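Local coordinates for protein dihydropteroate synthase (Clostridioides difficile, PDB 6PZ2) that catalyses the folate-pathway condensation of a pterin diphosphate with p-aminobenzoate to give dihydropteroate, the step that sulfonamide antibiotics block in this enzyme family, at residues G28-F31 against N32-D35; G183-F186 against E187-I190; L220-P224 against K225-E229. All blocks are in the same frame, centred on the assembly; numbering follows the deposited sequence.

Contact 1. Residues G28-F31 against N32-D35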
# COMPACT_ATOMS: atom_id res chain seq x y z
N GLY A 28 7.28 27.47 19.96
CA GLY A 28 6.88 26.67 21.13
C GLY A 28 6.45 27.51 22.32
O GLY A 28 6.04 26.93 23.33
N GLY A 29 6.57 28.84 22.25
CA GLY A 29 5.96 29.78 23.20
C GLY A 29 4.57 30.20 22.77
O GLY A 29 3.59 30.08 23.53
N ASP A 30 4.47 30.64 21.51
CA ASP A 30 3.25 31.24 20.94
C ASP A 30 1.98 30.74 21.66
O ASP A 30 1.65 29.54 21.66
CB ASP A 30 3.20 31.05 19.42
CG ASP A 30 2.18 31.94 18.72
OD1 ASP A 30 1.74 31.59 17.60
OD2 ASP A 30 1.81 32.97 19.33
N PHE A 31 1.26 31.71 22.23
CA PHE A 31 -0.06 31.53 22.89
C PHE A 31 -1.11 31.04 21.88
O PHE A 31 -2.23 30.65 22.26
CB PHE A 31 -0.46 32.81 23.63
CG PHE A 31 -0.94 33.97 22.78
CD1 PHE A 31 -0.06 34.93 22.31
CD2 PHE A 31 -2.28 34.08 22.43
CE1 PHE A 31 -0.51 35.98 21.52
CE2 PHE A 31 -2.73 35.12 21.63
CZ PHE A 31 -1.84 36.07 21.17
N ASN A 32 -0.77 31.04 20.58
CA ASN A 32 -1.70 30.57 19.55
C ASN A 32 -1.48 29.08 19.27
O ASN A 32 -2.25 28.52 18.50
CB ASN A 32 -1.59 31.39 18.25
CG ASN A 32 -2.49 32.60 18.29
OD1 ASN A 32 -2.02 33.73 18.40
ND2 ASN A 32 -3.79 32.37 18.31
N ASN A 33 -0.48 28.43 19.86
CA ASN A 33 -0.30 26.99 19.68
C ASN A 33 -1.59 26.21 19.97
O ASN A 33 -1.89 25.24 19.27
CB ASN A 33 0.85 26.47 20.53
CG ASN A 33 2.15 27.02 20.01
OD1 ASN A 33 2.15 27.63 18.94
ND2 ASN A 33 3.23 26.82 20.74
N LEU A 34 -2.36 26.63 20.96
CA LEU A 34 -3.58 25.89 21.25
C LEU A 34 -4.49 25.90 20.01
O LEU A 34 -5.05 24.86 19.62
CB LEU A 34 -4.26 26.47 22.50
CG LEU A 34 -5.70 26.01 22.74
CD1 LEU A 34 -5.78 24.51 23.00
CD2 LEU A 34 -6.31 26.75 23.91
N ASP A 35 -4.63 27.05 19.36
CA ASP A 35 -5.55 27.18 18.21
C ASP A 35 -5.00 26.44 16.98
O ASP A 35 -5.79 25.92 16.18
CB ASP A 35 -5.73 28.63 17.79
CG ASP A 35 -6.42 29.52 18.81
OD1 ASP A 35 -5.92 30.64 18.99
OD2 ASP A 35 -7.45 29.09 19.39
O HOH W 1 3.42 25.31 22.88
O HOH W 2 -1.29 27.96 23.29
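Asn33 ND2 donates to a water 2.6 Å away (water 1), which in turn donates to Gly28 O; the second partner of ND2 is Asp27 O, just upstream. The amide of Asn33 is thereby tied to the residues just before the turn, with its ND2 lying 3.7 Å from Gly28 C. Nearer the turn, the backbone closes: Asn33 N donates to Asp30 O over 3.0 Å in a nearly straight bond (167° at the hydrogen). This is the bond of a type I beta turn, Asp30 to Asn33, and it delivers the loop that follows strand 13-19 into helix 33-46. The Asp30 CG stands anti to the backbone N (chi1 -165°), which brings OD2 to 3.5 Å from Asn32 N, a weak capping bond, while OD1 rests 3.4 Å from Asn32 CB. The two side chains cross at a slant. Phe31 and Asn32 instead run side by side in the same direction. The Asn32 OD1 sits over one face of the Phe31 ring, displaced toward the rim, 3.6 Å from Phe31 CZ, with ring and amide planes 39° apart. At its other end the same amide makes a weak bond from ND2 to Asp35 OD1, while Asp35 OD2 is held in a salt bridge by Lys81. A second water (water 2) accepts from Leu34 N and donates weakly to Phe31 O; the Leu34 side chain lies against Pro77 and Val78 of helix 68-85.

Contact 2. Residues G183-F186 against E187-I190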
# COMPACT_ATOMS: atom_id res chain seq x y z
N GLY A 183 11.78 -1.31 21.48
CA GLY A 183 12.40 -2.54 21.96
C GLY A 183 12.70 -3.54 20.86
O GLY A 183 12.72 -4.77 21.10
N LYS A 184 12.95 -3.03 19.67
CA LYS A 184 13.04 -3.84 18.47
C LYS A 184 13.96 -3.14 17.48
O LYS A 184 13.76 -1.98 17.19
CB LYS A 184 11.68 -4.07 17.81
CG LYS A 184 10.66 -4.78 18.69
CD LYS A 184 9.26 -4.74 18.08
CE LYS A 184 8.18 -5.24 19.01
NZ LYS A 184 7.85 -4.23 20.05
N ASP A 185 14.91 -3.87 16.93
CA ASP A 185 15.72 -3.35 15.82
C ASP A 185 15.03 -3.63 14.48
O ASP A 185 13.92 -4.18 14.41
CB ASP A 185 17.14 -3.93 15.84
CG ASP A 185 17.22 -5.43 15.64
OD1 ASP A 185 16.26 -6.07 15.11
OD2 ASP A 185 18.25 -5.95 16.06
N PHE A 186 15.73 -3.24 13.43
CA PHE A 186 15.21 -3.27 12.06
C PHE A 186 14.63 -4.65 11.73
O PHE A 186 13.46 -4.79 11.37
CB PHE A 186 16.28 -2.86 11.05
CG PHE A 186 15.80 -3.00 9.63
CD1 PHE A 186 14.83 -2.13 9.13
CD2 PHE A 186 16.22 -4.06 8.84
CE1 PHE A 186 14.34 -2.29 7.85
CE2 PHE A 186 15.74 -4.20 7.55
CZ PHE A 186 14.80 -3.33 7.06
N GLU A 187 15.45 -5.65 11.95
CA GLU A 187 15.10 -7.00 11.56
C GLU A 187 13.90 -7.50 12.37
O GLU A 187 13.09 -8.29 11.89
CB GLU A 187 16.32 -7.91 11.71
CG GLU A 187 17.18 -7.89 10.46
CD GLU A 187 18.65 -8.18 10.64
OE1 GLU A 187 19.07 -8.51 11.77
OE2 GLU A 187 19.39 -8.08 9.63
N GLN A 188 13.85 -7.10 13.63
CA GLN A 188 12.79 -7.57 14.49
C GLN A 188 11.49 -6.85 14.08
O GLN A 188 10.43 -7.46 14.09
CB GLN A 188 13.13 -7.31 15.96
CG GLN A 188 14.32 -8.13 16.44
CD GLN A 188 14.97 -7.61 17.71
OE1 GLN A 188 14.96 -6.42 18.00
NE2 GLN A 188 15.55 -8.52 18.47
N ASN A 189 11.61 -5.58 13.74
CA ASN A 189 10.44 -4.82 13.30
C ASN A 189 9.86 -5.44 12.03
O ASN A 189 8.62 -5.64 11.91
CB ASN A 189 10.80 -3.35 13.07
CG ASN A 189 10.92 -2.57 14.36
OD1 ASN A 189 10.08 -2.73 15.24
ND2 ASN A 189 11.96 -1.77 14.48
N ILE A 190 10.75 -5.76 11.09
CA ILE A 190 10.39 -6.45 9.82
C ILE A 190 9.69 -7.78 10.12
O ILE A 190 8.60 -8.14 9.58
CB ILE A 190 11.63 -6.62 8.92
CG1 ILE A 190 12.08 -5.27 8.37
CG2 ILE A 190 11.42 -7.64 7.81
CD1 ILE A 190 11.05 -4.55 7.55
O HOH W 3 13.79 0.26 15.71
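A capping box opens helix 186-195, with Asp185 as N-cap and Gln188 as its partner. Asp185 OD1 takes the hydrogen of Gln188 N at 3.0 Å, met nearly along its C-O axis, and Gln188 OE1 in turn accepts from Asp185 N at 2.8 Å (166°). Asp185 CG is tucked between its own backbone N and carbonyl carbon (chi1 63°), which turns the carboxylate back over the first turn. The two side chains cross at about a right angle, their planes 35° apart; Gln188 NE2 is bound by Thr143 O.

One residue earlier, Lys184 CB packs 3.3 Å from Asn189 OD1, an oxygen that accepts from Gly181 N. Asn189 ND2 reaches Lys184 O only weakly, and a water (water 3) joins the same two atoms. The Lys184 ammonium leads off to His138 ND1 and nearby backbone carbonyls. On another side of the turn, Ile190 CG1 lies over a face of the Phe186 ring, 3.8 Å from its centroid, a CH-pi contact; Val215 touches both residues. Regular bonds from Asn189 N to Asp185 O and Ile190 N to Phe186 O carry the helix on. The reciprocal side-chain-to-backbone pair is the capping box of a helix N-terminus, here following strand 174-177.

Contact 3. Residues L220-P224 against K225-E229. With SO4 (sulfate ion), chain G.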
# COMPACT_ATOMS: atom_id res chain seq x y z
N LEU A 220 13.71 3.16 2.87
CA LEU A 220 13.50 4.33 2.08
C LEU A 220 14.23 5.52 2.72
O LEU A 220 13.59 6.30 3.43
CB LEU A 220 12.00 4.61 2.02
CG LEU A 220 11.12 3.45 1.57
CD1 LEU A 220 9.65 3.86 1.56
CD2 LEU A 220 11.53 2.97 0.19
N PRO A 221 15.55 5.68 2.46
CA PRO A 221 16.35 6.67 3.21
C PRO A 221 16.06 8.10 2.75
O PRO A 221 16.91 8.75 2.16
CB PRO A 221 17.83 6.34 3.01
CG PRO A 221 17.86 5.21 2.01
CD PRO A 221 16.43 4.75 1.75
N VAL A 222 14.85 8.56 3.00
CA VAL A 222 14.48 9.94 2.77
C VAL A 222 14.00 10.48 4.12
O VAL A 222 13.81 9.72 5.08
CB VAL A 222 13.41 10.06 1.67
CG1 VAL A 222 13.93 9.48 0.35
CG2 VAL A 222 12.11 9.38 2.09
N GLU A 223 13.78 11.79 4.18
CA GLU A 223 13.32 12.44 5.40
C GLU A 223 11.94 11.88 5.79
O GLU A 223 11.19 11.38 4.94
CB GLU A 223 13.35 13.96 5.22
CG GLU A 223 12.17 14.51 4.44
CD GLU A 223 12.20 16.02 4.23
OE1 GLU A 223 11.55 16.73 5.01
OE2 GLU A 223 12.87 16.46 3.26
N PRO A 224 11.61 11.94 7.08
CA PRO A 224 10.47 11.24 7.64
C PRO A 224 9.17 11.48 6.86
O PRO A 224 8.45 10.52 6.61
CB PRO A 224 10.38 11.77 9.08
CG PRO A 224 11.84 11.95 9.45
CD PRO A 224 12.40 12.54 8.18
N LYS A 225 8.86 12.71 6.50
CA LYS A 225 7.56 13.03 5.88
C LYS A 225 7.48 12.36 4.50
O LYS A 225 6.39 12.05 4.03
CB LYS A 225 7.35 14.54 5.73
CG LYS A 225 7.31 15.32 7.03
CD LYS A 225 7.15 16.82 6.86
CE LYS A 225 8.40 17.48 6.32
NZ LYS A 225 8.15 18.23 5.07
N LYS A 226 8.63 12.17 3.86
CA LYS A 226 8.71 11.57 2.51
C LYS A 226 8.69 10.03 2.60
O LYS A 226 8.93 9.39 1.58
CB LYS A 226 9.99 12.00 1.79
CG LYS A 226 10.15 13.49 1.52
CD LYS A 226 9.14 14.07 0.56
CE LYS A 226 9.77 14.84 -0.58
NZ LYS A 226 10.44 16.08 -0.13
N ARG A 227 8.41 9.43 3.76
CA ARG A 227 8.28 7.98 3.85
C ARG A 227 6.82 7.54 3.67
O ARG A 227 6.51 6.39 3.93
CB ARG A 227 8.83 7.50 5.20
CG ARG A 227 10.29 7.91 5.40
CD ARG A 227 10.77 7.67 6.81
NE ARG A 227 12.13 8.16 6.86
CZ ARG A 227 12.87 8.26 7.95
NH1 ARG A 227 12.43 7.80 9.11
NH2 ARG A 227 14.07 8.80 7.88
N LEU A 228 5.95 8.41 3.21
CA LEU A 228 4.51 8.09 3.18
C LEU A 228 4.22 6.78 2.41
O LEU A 228 3.32 6.04 2.84
CB LEU A 228 3.77 9.27 2.55
CG LEU A 228 2.26 9.11 2.41
CD1 LEU A 228 1.63 8.61 3.70
CD2 LEU A 228 1.64 10.42 1.98
N GLU A 229 4.91 6.46 1.30
CA GLU A 229 4.45 5.29 0.55
C GLU A 229 4.88 4.03 1.31
O GLU A 229 4.14 3.04 1.27
CB GLU A 229 4.72 5.19 -0.96
CG GLU A 229 5.70 6.11 -1.63
CD GLU A 229 5.47 7.61 -1.64
OE1 GLU A 229 4.44 8.06 -2.17
OE2 GLU A 229 6.37 8.30 -1.10
S SO4 G . 15.46 8.34 11.07
O1 SO4 G . 15.96 6.99 10.75
O2 SO4 G . 15.94 8.67 12.42
O3 SO4 G . 16.00 9.33 10.10
O4 SO4 G . 13.97 8.37 11.20
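Arg227 and Pro224 lie side by side and point the same way; Pro224 CA lies 3.6 Å above the plane of the Arg227 guanidinium, offset toward its rim. The arginine chain is extended from CG to NE, and CG anti to its carbonyl carbon (chi1 -58°) starts it back along the preceding loop. There NE and NH2 grip a single acceptor side-on: Val222 O lies at the guanidinium edge, 2.9 Å from Arg227 NE and 3.0 Å from Arg227 NH2. Two bonds in one plane fix the rotation of the group. The neighbouring edge, NH1 and NH2, meets a sulfate, probably from the crystallisation liquor, with Arg227 NH1 2.7 Å from SO4 O4 and Arg227 NH2 3.0 Å from SO4 O3, both at 167°; NH2 thus serves both Val222 O and the anion. NH1 also donates to Arg212 O, so the cationic group is held from several directions. The Arg227 side chain is about 6 Å from bound pteroic acid, so this anion site probably lies near the ligand pocket.

Val222 and Lys226 cross at roughly a right angle and press closely, Val222 CG2 being 3.4 Å from Lys226 CB. Glu223 slants past both lysines: its CG packs on Lys226 CG, and its OE1 makes a long salt bridge of 3.7 Å to Lys225 NZ. Beneath them the turn closes by backbone bonds, Lys226 N to Glu223 O and Arg227 N to Pro224 O.

Arg227 takes the N-cap position as the chain leaves the loop after helix 214-217 and enters helix 228-240; Leu228 packs on Glu253 and Asn254 of helix 251-265, while Leu220 and Glu229 meet Met256 of the second subunit.

Overall arrangement
Along the chain, contacts 1, 2 and 3 follow one another, each where a loop runs into a helix of the TIM-barrel fold: contact 1 between strand 13-19 and helix 33-46, contact 2 between strand 174-177 and helix 186-195, contact 3 between helix 214-217 and helix 228-240. Contacts 2 and 3 are neighbours, with centres 18 Å apart and nearest atoms about 7 Å apart; the side chains of Asn189 and Arg227 each lie about 6 Å from bound pteroic acid. Contact 1 lies remote on the surface, its centre 36 Å from that of contact 2 and 28 Å from that of contact 3. Other residues of contacts 2 and 3, Ile190, Leu220 and Glu229, pack on the second subunit.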